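Local coordinates for quinoline 2-oxidoreductase small subunit (Pseudomonas putida, PDB 1T3Q), which carries two [2Fe-2S] clusters and probably relays electrons between the molybdenum-pterin site and FAD during quinoline hydroxylation by the oxidoreductase, at residues Leu31-Ala34 against Leu35-Val39; Asn93-Gln96 against Asp97-Arg101; Pro128-Asp131 against Glu132-Val136; Asn140-Arg143 against Cys144-Tyr147. All coordinates share one frame; numbering follows the deposited sequence.

Interaction 1. Residues Leu31-Ala34 against Leu35-Val39; sequences LADA and LREVV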
loop_
_atom_site.group_PDB
_atom_site.type_symbol
_atom_site.label_atom_id
_atom_site.label_comp_id
_atom_site.label_asym_id
_atom_site.label_seq_id
_atom_site.Cartn_x
_atom_site.Cartn_y
_atom_site.Cartn_z
ATOM N N LEU A 31 12.497 -23.796 6.781
ATOM C CA LEU A 31 12.356 -22.812 7.848
ATOM C C LEU A 31 12.384 -21.360 7.383
ATOM O O LEU A 31 11.640 -20.523 7.905
ATOM C CB LEU A 31 13.436 -23.053 8.908
ATOM C CG LEU A 31 13.367 -22.192 10.172
ATOM C CD1 LEU A 31 11.970 -22.256 10.771
ATOM C CD2 LEU A 31 14.410 -22.677 11.168
ATOM N N ALA A 32 13.234 -21.056 6.403
ATOM C CA ALA A 32 13.322 -19.695 5.883
ATOM C C ALA A 32 11.948 -19.256 5.376
ATOM O O ALA A 32 11.455 -18.194 5.745
ATOM C CB ALA A 32 14.358 -19.623 4.755
ATOM N N ASP A 33 11.325 -20.078 4.534
ATOM C CA ASP A 33 9.994 -19.756 4.008
ATOM C C ASP A 33 8.937 -19.684 5.118
ATOM O O ASP A 33 8.060 -18.822 5.088
ATOM C CB ASP A 33 9.554 -20.799 2.966
ATOM C CG ASP A 33 10.087 -20.506 1.565
ATOM O OD1 ASP A 33 9.866 -21.342 0.658
ATOM O OD2 ASP A 33 10.723 -19.447 1.358
ATOM N N ALA A 34 9.009 -20.585 6.095
ATOM C CA ALA A 34 8.026 -20.578 7.177
ATOM C C ALA A 34 8.121 -19.296 7.996
ATOM O O ALA A 34 7.103 -18.667 8.298
ATOM C CB ALA A 34 8.211 -21.799 8.075
ATOM N N LEU A 35 9.343 -18.910 8.357
ATOM C CA LEU A 35 9.540 -17.688 9.129
ATOM C C LEU A 35 8.981 -16.500 8.348
ATOM O O LEU A 35 8.234 -15.685 8.878
ATOM C CB LEU A 35 11.035 -17.462 9.404
ATOM C CG LEU A 35 11.699 -18.417 10.406
ATOM C CD1 LEU A 35 13.206 -18.228 10.395
ATOM C CD2 LEU A 35 11.132 -18.163 11.800
ATOM N N ARG A 36 9.335 -16.430 7.071
ATOM C CA ARG A 36 8.897 -15.333 6.220
ATOM C C ARG A 36 7.408 -15.292 5.911
ATOM O O ARG A 36 6.747 -14.280 6.145
ATOM C CB ARG A 36 9.666 -15.367 4.894
ATOM C CG ARG A 36 11.181 -15.211 5.016
ATOM C CD ARG A 36 11.844 -15.462 3.665
ATOM N NE ARG A 36 11.158 -14.719 2.607
ATOM C CZ ARG A 36 11.245 -13.402 2.436
ATOM N NH1 ARG A 36 12.003 -12.670 3.246
ATOM N NH2 ARG A 36 10.545 -12.811 1.474
ATOM N N GLU A 37 6.886 -16.400 5.390
ATOM C CA GLU A 37 5.492 -16.478 4.970
ATOM C C GLU A 37 4.443 -16.948 5.980
ATOM O O GLU A 37 3.288 -16.529 5.911
ATOM C CB GLU A 37 5.432 -17.329 3.692
ATOM C CG GLU A 37 6.289 -16.727 2.573
ATOM C CD GLU A 37 6.565 -17.675 1.412
ATOM O OE1 GLU A 37 7.225 -17.235 0.445
ATOM O OE2 GLU A 37 6.142 -18.850 1.462
ATOM N N VAL A 38 4.822 -17.803 6.919
ATOM C CA VAL A 38 3.848 -18.269 7.901
ATOM C C VAL A 38 3.883 -17.429 9.175
ATOM O O VAL A 38 2.842 -16.998 9.667
ATOM C CB VAL A 38 4.073 -19.748 8.264
ATOM C CG1 VAL A 38 3.064 -20.184 9.332
ATOM C CG2 VAL A 38 3.917 -20.614 7.019
ATOM N N VAL A 39 5.079 -17.185 9.698
ATOM C CA VAL A 39 5.223 -16.393 10.914
ATOM C C VAL A 39 5.176 -14.891 10.606
ATOM O O VAL A 39 4.792 -14.084 11.455
ATOM C CB VAL A 39 6.546 -16.735 11.642
ATOM C CG1 VAL A 39 6.590 -16.042 12.996
ATOM C CG2 VAL A 39 6.673 -18.246 11.815
HETATM O O HOH W 1 9.904 -16.815 1.005
HETATM O O HOH W 2 7.186 -20.975 -0.123
#
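The R36 side chain starts out along the carbonyl oxygen of A32, one turn back in helix 31-39. Its CB lies 3.5 Å from A32 O; CG comes closer, at 3.1 Å, and CD is beside that oxygen. The chain bends at chi3 (48°). This turns NE to water 1, which it meets in the guanidinium plane at 2.9 Å. NH1 bonds T44 O, and NH2 makes a salt bridge with D36 of the large subunit. Water 1 also lies within reach of D33 OD2 and E37 OE1. Water 2 donates to D33 OD1 and E37 OE2, so water bridges two carboxylates of like charge. Outside the helix, D33 OD1 pairs with K2 of the medium subunit. L31 and L35 pack on the other side of the helix, with L31 CD1 3.9 Å from L35 CG. At 35-39 the helix widens into a pi-type turn, where A34 O accepts from V38 N (2.8 Å) and V39 N (2.9 Å). L31 and L35 rest on strand 57-60, and L35 and V39 on strand 10-16. A34 and V38 meet strand 19-25, so the helix packs on one face of the mixed sheet, as in the beta-grasp fold of plant-type ferredoxins.

Interaction 2. Residues Asn93-Gln96 against Asp97-Arg101; sequences NALQ and DSFRR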
loop_
_atom_site.group_PDB
_atom_site.type_symbol
_atom_site.label_atom_id
_atom_site.label_comp_id
_atom_site.label_asym_id
_atom_site.label_seq_id
_atom_site.Cartn_x
_atom_site.Cartn_y
_atom_site.Cartn_z
ATOM N N ASN A 93 21.452 -1.984 18.291
ATOM C CA ASN A 93 22.369 -2.372 19.354
ATOM C C ASN A 93 23.780 -2.077 18.868
ATOM O O ASN A 93 23.965 -1.625 17.734
ATOM C CB ASN A 93 22.179 -3.843 19.772
ATOM C CG ASN A 93 22.681 -4.842 18.745
ATOM O OD1 ASN A 93 22.549 -6.049 18.952
ATOM N ND2 ASN A 93 23.257 -4.361 17.651
ATOM N N ALA A 94 24.773 -2.312 19.716
ATOM C CA ALA A 94 26.153 -2.008 19.361
ATOM C C ALA A 94 26.601 -2.547 18.005
ATOM O O ALA A 94 27.212 -1.820 17.219
ATOM C CB ALA A 94 27.086 -2.507 20.454
ATOM N N LEU A 95 26.308 -3.814 17.736
ATOM C CA LEU A 95 26.708 -4.430 16.471
ATOM C C LEU A 95 26.054 -3.739 15.277
ATOM O O LEU A 95 26.733 -3.389 14.315
ATOM C CB LEU A 95 26.349 -5.920 16.464
ATOM C CG LEU A 95 26.760 -6.702 15.210
ATOM C CD1 LEU A 95 28.257 -6.549 14.969
ATOM C CD2 LEU A 95 26.385 -8.173 15.378
ATOM N N GLN A 96 24.739 -3.547 15.347
ATOM C CA GLN A 96 23.994 -2.894 14.270
ATOM C C GLN A 96 24.495 -1.476 14.052
ATOM O O GLN A 96 24.755 -1.062 12.921
ATOM C CB GLN A 96 22.500 -2.860 14.597
ATOM C CG GLN A 96 21.854 -4.231 14.692
ATOM C CD GLN A 96 20.443 -4.163 15.232
ATOM O OE1 GLN A 96 20.216 -3.650 16.330
ATOM N NE2 GLN A 96 19.483 -4.681 14.467
ATOM N N ASP A 97 24.632 -0.729 15.142
ATOM C CA ASP A 97 25.107 0.641 15.047
ATOM C C ASP A 97 26.490 0.692 14.418
ATOM O O ASP A 97 26.802 1.614 13.656
ATOM C CB ASP A 97 25.133 1.294 16.430
ATOM C CG ASP A 97 25.713 2.690 16.395
ATOM O OD1 ASP A 97 26.898 2.857 16.757
ATOM O OD2 ASP A 97 24.987 3.616 15.991
ATOM N N SER A 98 27.319 -0.301 14.727
ATOM C CA SER A 98 28.660 -0.359 14.168
ATOM C C SER A 98 28.591 -0.580 12.653
ATOM O O SER A 98 29.334 0.044 11.893
ATOM C CB SER A 98 29.457 -1.482 14.817
ATOM O OG SER A 98 30.799 -1.444 14.380
ATOM N N PHE A 99 27.712 -1.477 12.219
ATOM C CA PHE A 99 27.552 -1.736 10.784
ATOM C C PHE A 99 27.233 -0.417 10.074
ATOM O O PHE A 99 27.765 -0.126 9.000
ATOM C CB PHE A 99 26.402 -2.730 10.542
ATOM C CG PHE A 99 26.851 -4.155 10.383
ATOM C CD1 PHE A 99 27.590 -4.790 11.382
ATOM C CD2 PHE A 99 26.532 -4.869 9.231
ATOM C CE1 PHE A 99 28.004 -6.110 11.236
ATOM C CE2 PHE A 99 26.942 -6.197 9.074
ATOM C CZ PHE A 99 27.678 -6.819 10.078
ATOM N N ARG A 100 26.363 0.380 10.691
ATOM C CA ARG A 100 25.958 1.658 10.127
ATOM C C ARG A 100 27.107 2.666 10.102
ATOM O O ARG A 100 27.360 3.300 9.077
ATOM C CB ARG A 100 24.791 2.242 10.927
ATOM C CG ARG A 100 24.208 3.493 10.306
ATOM C CD ARG A 100 23.211 4.160 11.223
ATOM N NE ARG A 100 22.616 5.328 10.583
ATOM C CZ ARG A 100 22.038 6.324 11.244
ATOM N NH1 ARG A 100 21.979 6.288 12.569
ATOM N NH2 ARG A 100 21.520 7.352 10.582
ATOM N N ARG A 101 27.796 2.813 11.230
ATOM C CA ARG A 101 28.911 3.754 11.316
ATOM C C ARG A 101 30.031 3.439 10.329
ATOM O O ARG A 101 30.675 4.350 9.805
ATOM C CB ARG A 101 29.481 3.783 12.743
ATOM C CG ARG A 101 28.569 4.447 13.761
ATOM C CD ARG A 101 29.241 4.605 15.126
ATOM N NE ARG A 101 29.405 3.341 15.846
ATOM C CZ ARG A 101 30.533 2.643 15.903
ATOM N NH1 ARG A 101 30.571 1.510 16.588
ATOM N NH2 ARG A 101 31.624 3.076 15.283
HETATM O O HOH W 3 28.537 0.566 18.265
#
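L95 and F99 lie side by side, one turn apart on helix 94-101, and point the same way. L95 CD1 sits 3.8 Å from F99 CE1. CG of L95 is anti to its own nitrogen (chi1 -178°), which places the leucine branch beside the phenyl ring. L95 O lies obliquely beside that ring and accepts the backbone bond of F99 N.

Q96 turns back to the helix start. Its OE1 accepts from N93 N at 2.9 Å, in the carbonyl plane and on a lone pair. N93 is the N-cap residue, so this bond ties the entry of the helix to its first turn. Q96 NE2 reaches L27 O of the large subunit.

The backbone N of D97 donates to N93 O at 2.8 Å. Its carboxylate faces the next turn, where R101 NE meets D97 OD1 at 2.7 Å in a salt bridge. That oxygen lies in the guanidinium plane and is met on its syn side, but the donor stands 35° out of the carboxylate plane. Water 3 donates to A94 O and D97 OD1 and accepts from R101 NH1. R101 makes a second salt bridge, from NH1 to D156.

L95 and F99 pack among the helices of the [2Fe-2S] binding domain, and F99 also on L27 of the large subunit. D97, R101 and water 3 form a charged, hydrated network that probably fixes the rotation of R101.

Interaction 3. Residues Pro128-Asp131 against Glu132-Val136; sequences PSRD and EVREV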
loop_
_atom_site.group_PDB
_atom_site.type_symbol
_atom_site.label_atom_id
_atom_site.label_comp_id
_atom_site.label_asym_id
_atom_site.label_seq_id
_atom_site.Cartn_x
_atom_site.Cartn_y
_atom_site.Cartn_z
ATOM N N PRO A 128 37.776 -10.600 18.131
ATOM C CA PRO A 128 38.457 -11.474 17.175
ATOM C C PRO A 128 39.382 -10.648 16.292
ATOM O O PRO A 128 39.175 -9.451 16.128
ATOM C CB PRO A 128 37.300 -12.088 16.392
ATOM C CG PRO A 128 36.301 -10.973 16.367
ATOM C CD PRO A 128 36.348 -10.457 17.793
ATOM N N SER A 129 40.411 -11.280 15.741
ATOM C CA SER A 129 41.338 -10.583 14.859
ATOM C C SER A 129 40.641 -10.415 13.512
ATOM O O SER A 129 39.664 -11.105 13.226
ATOM C CB SER A 129 42.611 -11.407 14.673
ATOM O OG SER A 129 42.349 -12.575 13.908
ATOM N N ARG A 130 41.132 -9.503 12.682
ATOM C CA ARG A 130 40.517 -9.310 11.375
ATOM C C ARG A 130 40.559 -10.624 10.594
ATOM O O ARG A 130 39.594 -10.980 9.922
ATOM C CB ARG A 130 41.240 -8.202 10.597
ATOM C CG ARG A 130 41.059 -6.813 11.193
ATOM C CD ARG A 130 41.748 -5.745 10.349
ATOM N NE ARG A 130 41.092 -5.563 9.055
ATOM C CZ ARG A 130 40.014 -4.813 8.859
ATOM N NH1 ARG A 130 39.463 -4.161 9.875
ATOM N NH2 ARG A 130 39.479 -4.720 7.647
ATOM N N ASP A 131 41.675 -11.346 10.691
ATOM C CA ASP A 131 41.821 -12.620 9.988
ATOM C C ASP A 131 40.807 -13.649 10.462
ATOM O O ASP A 131 40.258 -14.399 9.658
ATOM C CB ASP A 131 43.234 -13.180 10.169
ATOM C CG ASP A 131 44.220 -12.589 9.186
ATOM O OD1 ASP A 131 45.439 -12.789 9.369
ATOM O OD2 ASP A 131 43.776 -11.937 8.220
ATOM N N GLU A 132 40.571 -13.686 11.769
ATOM C CA GLU A 132 39.613 -14.620 12.339
ATOM C C GLU A 132 38.209 -14.290 11.834
ATOM O O GLU A 132 37.429 -15.188 11.505
ATOM C CB GLU A 132 39.672 -14.557 13.874
ATOM C CG GLU A 132 40.973 -15.139 14.439
ATOM C CD GLU A 132 41.216 -14.822 15.915
ATOM O OE1 GLU A 132 42.165 -15.405 16.484
ATOM O OE2 GLU A 132 40.483 -13.997 16.504
ATOM N N VAL A 133 37.892 -13.002 11.768
ATOM C CA VAL A 133 36.579 -12.590 11.292
ATOM C C VAL A 133 36.414 -12.959 9.816
ATOM O O VAL A 133 35.396 -13.528 9.429
ATOM C CB VAL A 133 36.355 -11.073 11.479
ATOM C CG1 VAL A 133 34.988 -10.676 10.925
ATOM C CG2 VAL A 133 36.423 -10.717 12.967
ATOM N N ARG A 134 37.414 -12.653 8.996
ATOM C CA ARG A 134 37.323 -12.984 7.577
ATOM C C ARG A 134 37.136 -14.488 7.385
ATOM O O ARG A 134 36.403 -14.921 6.496
ATOM C CB ARG A 134 38.570 -12.500 6.825
ATOM C CG ARG A 134 38.570 -10.989 6.547
ATOM C CD ARG A 134 39.847 -10.545 5.839
ATOM N NE ARG A 134 39.877 -9.109 5.554
ATOM C CZ ARG A 134 39.236 -8.524 4.545
ATOM N NH1 ARG A 134 38.504 -9.247 3.710
ATOM N NH2 ARG A 134 39.337 -7.215 4.362
ATOM N N GLU A 135 37.786 -15.277 8.237
ATOM C CA GLU A 135 37.692 -16.730 8.170
ATOM C C GLU A 135 36.296 -17.235 8.491
ATOM O O GLU A 135 35.723 -18.028 7.742
ATOM C CB GLU A 135 38.693 -17.365 9.141
ATOM C CG GLU A 135 40.137 -17.115 8.763
ATOM C CD GLU A 135 41.115 -17.488 9.863
ATOM O OE1 GLU A 135 42.338 -17.349 9.632
ATOM O OE2 GLU A 135 40.668 -17.911 10.954
ATOM N N VAL A 136 35.741 -16.782 9.607
ATOM C CA VAL A 136 34.412 -17.224 10.000
ATOM C C VAL A 136 33.308 -16.635 9.124
ATOM O O VAL A 136 32.286 -17.280 8.893
ATOM C CB VAL A 136 34.135 -16.883 11.476
ATOM C CG1 VAL A 136 32.794 -17.471 11.906
ATOM C CG2 VAL A 136 35.255 -17.444 12.347
HETATM O O HOH W 4 41.716 -7.686 6.902
#
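S129 and E132 form a capping box at the start of helix 130-136. S129 is the N-cap residue. Its OG accepts from E132 N at 3.0 Å. In return, S129 N donates to E132 OE2 at 2.8 Å, and the bond is nearly straight (168°). The donor approaches from above the carboxylate plane. S129 OG is set by its first torsion (chi1 69°), which places it between the backbone nitrogen and the carbonyl carbon. From there it faces the first turn. The E132 chain, extended beyond CG, runs back beside the serine, with E132 CG 3.0 Å from S129 OG. The box thus gives partners to the N-H groups of S129 and E132 at the helix start.

P128 and V133 add a hydrophobic staple, which joins the residue before the cap to one in the first turn. P128 also packs on I121 and L122 of helix 111-124, and V133 on I154 of helix 148-154.

The next shell holds two arginines, R130 and R134. They lie side by side and point the same way, with guanidinium planes 62° apart. Both NH2 groups make a salt bridge with D721 of the large subunit, and this shared carboxylate probably favours their closeness (R130 NH2 to R134 NH2, 4.1 Å). R130 NH1 also pairs with D152. Water 4 links the pair lower down. It accepts from R130 NE at 3.1 Å and from R134 NE at 2.7 Å.

In the staple, P128 CG is 3.4 Å from V133 CG2, a snug fit for two carbons.

Interaction 4. Residues Asn140-Arg143 against Cys144-Tyr147; sequences NLCR and CTGY. With FES (Fe2/s2 (inorganic) cluster), chain G; MCN (pterin cytosine dinucleotide), chain N.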
loop_
_atom_site.group_PDB
_atom_site.type_symbol
_atom_site.label_atom_id
_atom_site.label_comp_id
_atom_site.label_asym_id
_atom_site.label_seq_id
_atom_site.Cartn_x
_atom_site.Cartn_y
_atom_site.Cartn_z
ATOM N N ASN A 140 29.436 -16.164 4.314
ATOM C CA ASN A 140 28.375 -15.188 4.078
ATOM C C ASN A 140 28.769 -14.323 2.885
ATOM O O ASN A 140 29.761 -13.594 2.933
ATOM C CB ASN A 140 28.155 -14.304 5.309
ATOM C CG ASN A 140 27.445 -15.035 6.436
ATOM O OD1 ASN A 140 28.067 -15.754 7.220
ATOM N ND2 ASN A 140 26.132 -14.859 6.515
ATOM N N LEU A 141 27.990 -14.409 1.814
ATOM C CA LEU A 141 28.290 -13.652 0.608
ATOM C C LEU A 141 27.649 -12.275 0.542
ATOM O O LEU A 141 26.489 -12.088 0.916
ATOM C CB LEU A 141 27.871 -14.460 -0.625
ATOM C CG LEU A 141 28.449 -15.878 -0.694
ATOM C CD1 LEU A 141 27.896 -16.608 -1.915
ATOM C CD2 LEU A 141 29.957 -15.812 -0.740
ATOM N N CYS A 142 28.427 -11.310 0.061
ATOM C CA CYS A 142 27.962 -9.942 -0.116
ATOM C C CYS A 142 28.456 -9.527 -1.498
ATOM O O CYS A 142 29.633 -9.686 -1.814
ATOM C CB CYS A 142 28.557 -9.010 0.938
ATOM S SG CYS A 142 28.075 -7.283 0.720
ATOM N N ARG A 143 27.547 -9.011 -2.315
ATOM C CA ARG A 143 27.889 -8.592 -3.670
ATOM C C ARG A 143 28.102 -7.084 -3.792
ATOM O O ARG A 143 28.566 -6.602 -4.830
ATOM C CB ARG A 143 26.771 -9.025 -4.626
ATOM C CG ARG A 143 27.064 -8.814 -6.104
ATOM C CD ARG A 143 28.337 -9.528 -6.514
ATOM N NE ARG A 143 28.254 -10.051 -7.878
ATOM C CZ ARG A 143 29.253 -10.665 -8.503
ATOM N NH1 ARG A 143 29.083 -11.122 -9.736
ATOM N NH2 ARG A 143 30.429 -10.817 -7.903
ATOM N N CYS A 144 27.782 -6.349 -2.731
ATOM C CA CYS A 144 27.877 -4.888 -2.734
ATOM C C CYS A 144 29.082 -4.190 -2.131
ATOM O O CYS A 144 29.630 -3.261 -2.726
ATOM C CB CYS A 144 26.677 -4.271 -2.000
ATOM S SG CYS A 144 25.050 -4.568 -2.658
ATOM N N THR A 145 29.461 -4.625 -0.934
ATOM C CA THR A 145 30.493 -3.950 -0.145
ATOM C C THR A 145 31.980 -4.207 -0.274
ATOM O O THR A 145 32.779 -3.337 0.087
ATOM C CB THR A 145 30.159 -4.096 1.361
ATOM O OG1 THR A 145 30.434 -5.436 1.781
ATOM C CG2 THR A 145 28.700 -3.803 1.613
ATOM N N GLY A 146 32.375 -5.374 -0.760
ATOM C CA GLY A 146 33.796 -5.655 -0.838
ATOM C C GLY A 146 34.313 -6.154 0.509
ATOM O O GLY A 146 35.515 -6.298 0.705
ATOM N N TYR A 147 33.391 -6.378 1.442
ATOM C CA TYR A 147 33.682 -6.925 2.777
ATOM C C TYR A 147 34.515 -6.158 3.797
ATOM O O TYR A 147 34.317 -6.345 4.999
ATOM C CB TYR A 147 34.332 -8.300 2.643
ATOM C CG TYR A 147 33.519 -9.311 1.877
ATOM C CD1 TYR A 147 32.362 -9.861 2.419
ATOM C CD2 TYR A 147 33.921 -9.729 0.612
ATOM C CE1 TYR A 147 31.619 -10.814 1.716
ATOM C CE2 TYR A 147 33.190 -10.679 -0.098
ATOM C CZ TYR A 147 32.045 -11.217 0.458
ATOM O OH TYR A 147 31.345 -12.173 -0.236
HETATM FE FE1 FES G . 24.156 -5.957 -0.850
HETATM FE FE2 FES G . 25.665 -7.268 0.977
HETATM S S1 FES G . 24.924 -5.222 1.197
HETATM S S2 FES G . 24.760 -8.067 -0.888
HETATM N N1 MCN N . 28.264 9.313 -5.245
HETATM C C2 MCN N . 28.670 10.407 -4.413
HETATM N N3 MCN N . 29.382 11.379 -5.097
HETATM C C4 MCN N . 29.718 11.369 -6.447
HETATM C C5 MCN N . 29.286 10.217 -7.248
HETATM C C6 MCN N . 28.566 9.208 -6.654
HETATM O O2 MCN N . 28.416 10.419 -3.229
HETATM N N4 MCN N . 30.395 12.355 -6.994
HETATM C "C1'" MCN N . 27.416 8.207 -4.514
HETATM C C2D MCN N . 25.850 8.406 -4.757
HETATM O "O2'" MCN N . 25.101 7.986 -3.562
HETATM C "C3'" MCN N . 25.585 7.579 -5.998
HETATM C C4D MCN N . 26.484 6.374 -5.856
HETATM O O4D MCN N . 27.646 6.858 -5.013
HETATM O "O3'" MCN N . 24.166 7.196 -6.045
HETATM C "C5'" MCN N . 26.872 5.662 -7.183
HETATM O "O5'" MCN N . 27.363 6.676 -8.024
HETATM P PA MCN N . 26.813 6.997 -9.468
HETATM O O1A MCN N . 26.112 8.316 -9.361
HETATM O O2A MCN N . 28.018 6.807 -10.375
HETATM O O3A MCN N . 25.803 5.870 -10.067
HETATM P PB MCN N . 24.270 5.548 -9.736
HETATM O O1B MCN N . 23.498 5.771 -10.996
HETATM O O2B MCN N . 23.812 6.273 -8.505
HETATM O O3B MCN N . 24.292 3.987 -9.364
HETATM C C10 MCN N . 24.288 3.006 -10.370
HETATM C "C9'" MCN N . 25.677 2.458 -10.409
HETATM C "C8'" MCN N . 25.623 1.326 -11.461
HETATM S "S8'" MCN N . 25.223 1.847 -13.123
HETATM C "C7'" MCN N . 25.873 0.033 -11.240
HETATM S "S7'" MCN N . 25.787 -1.263 -12.466
HETATM C "C6'" MCN N . 26.195 -0.407 -9.772
HETATM C C7 MCN N . 26.799 0.730 -8.993
HETATM O "O9'" MCN N . 25.978 1.885 -9.051
HETATM N "N5'" MCN N . 24.912 -1.034 -9.249
HETATM C C4A MCN N . 25.009 -1.103 -7.802
HETATM N "N8'" MCN N . 26.958 0.349 -7.548
HETATM C C4B MCN N . 25.979 -0.513 -6.972
HETATM N "N1'" MCN N . 26.035 -0.605 -5.558
HETATM C "C2'" MCN N . 25.047 -1.341 -4.997
HETATM N "N2'" MCN N . 25.064 -1.471 -3.653
HETATM N "N3'" MCN N . 24.035 -1.932 -5.727
HETATM C "C4'" MCN N . 23.904 -1.870 -7.164
HETATM O "O4'" MCN N . 22.987 -2.416 -7.728
HETATM O O HOH W 5 31.474 -7.613 -2.114
#
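The Y147 ring lies obliquely beside the backbone of N140 to C142. Its CE1 is 3.6 Å from N140 O and as far from C142 CB. The hydroxyl at the end of the ring accepts from C142 N; C142 N and Y147 OH are 3.1 Å apart, and the bond is close to straight (166°). The same hydroxyl bonds P714 O of the large subunit. It therefore has two hydrogen-bond partners, and the ring spans the loop. L141 lies alongside it, with CD2 at the hydroxyl. The other flat group, the guanidinium of R143, turns to the large subunit. NE bonds A198 O, and NH2 makes a salt bridge with E693.

Through the C142 N bond and the contact with C142 CB, Y147 probably steadies the backbone at the cluster. C142 SG is anti to its own nitrogen (chi1 177°) and binds one iron, FE2, at 2.4 Å. C142 SG also accepts from T145 N at 3.4 Å and, weakly, from C144 N. These N-H groups would stabilise negative charge on the sulfur. C144 SG binds the other iron, FE1, at 2.4 Å. R143 N lies 3.3 Å from the bridging sulfide S2. Water 5 joins C142 O to G146 N across the turn.

C107 and C110 complete the coordination. C144 SG is also 3.3 Å from N2' of the pterin cofactor, a distance consistent with electron transfer from the molybdenum site. The arrangement is the Cys-Arg-Cys loop of the helical [2Fe-2S] domain of molybdenum hydroxylases.

The four contacts follow one another along the chain. Interaction 1 lies in the first [2Fe-2S] domain, the other three in the second. The A32 side chain of interaction 1 is about 6 Å from the first cluster, while interaction 4 holds two ligands of the second. The centres of interactions 1 and 4 are 25 Å apart. L141 ties interaction 4 to the first cluster's site, not to interaction 1: its backbone bonds C53, and its side chain is about 7 Å from that cluster. Interactions 2 and 3 belong to the helices around the second cluster, with F99 about 8 Å and R134 about 13 Å from it by their side chains. Interactions 3 and 4 have centres 15 Å apart.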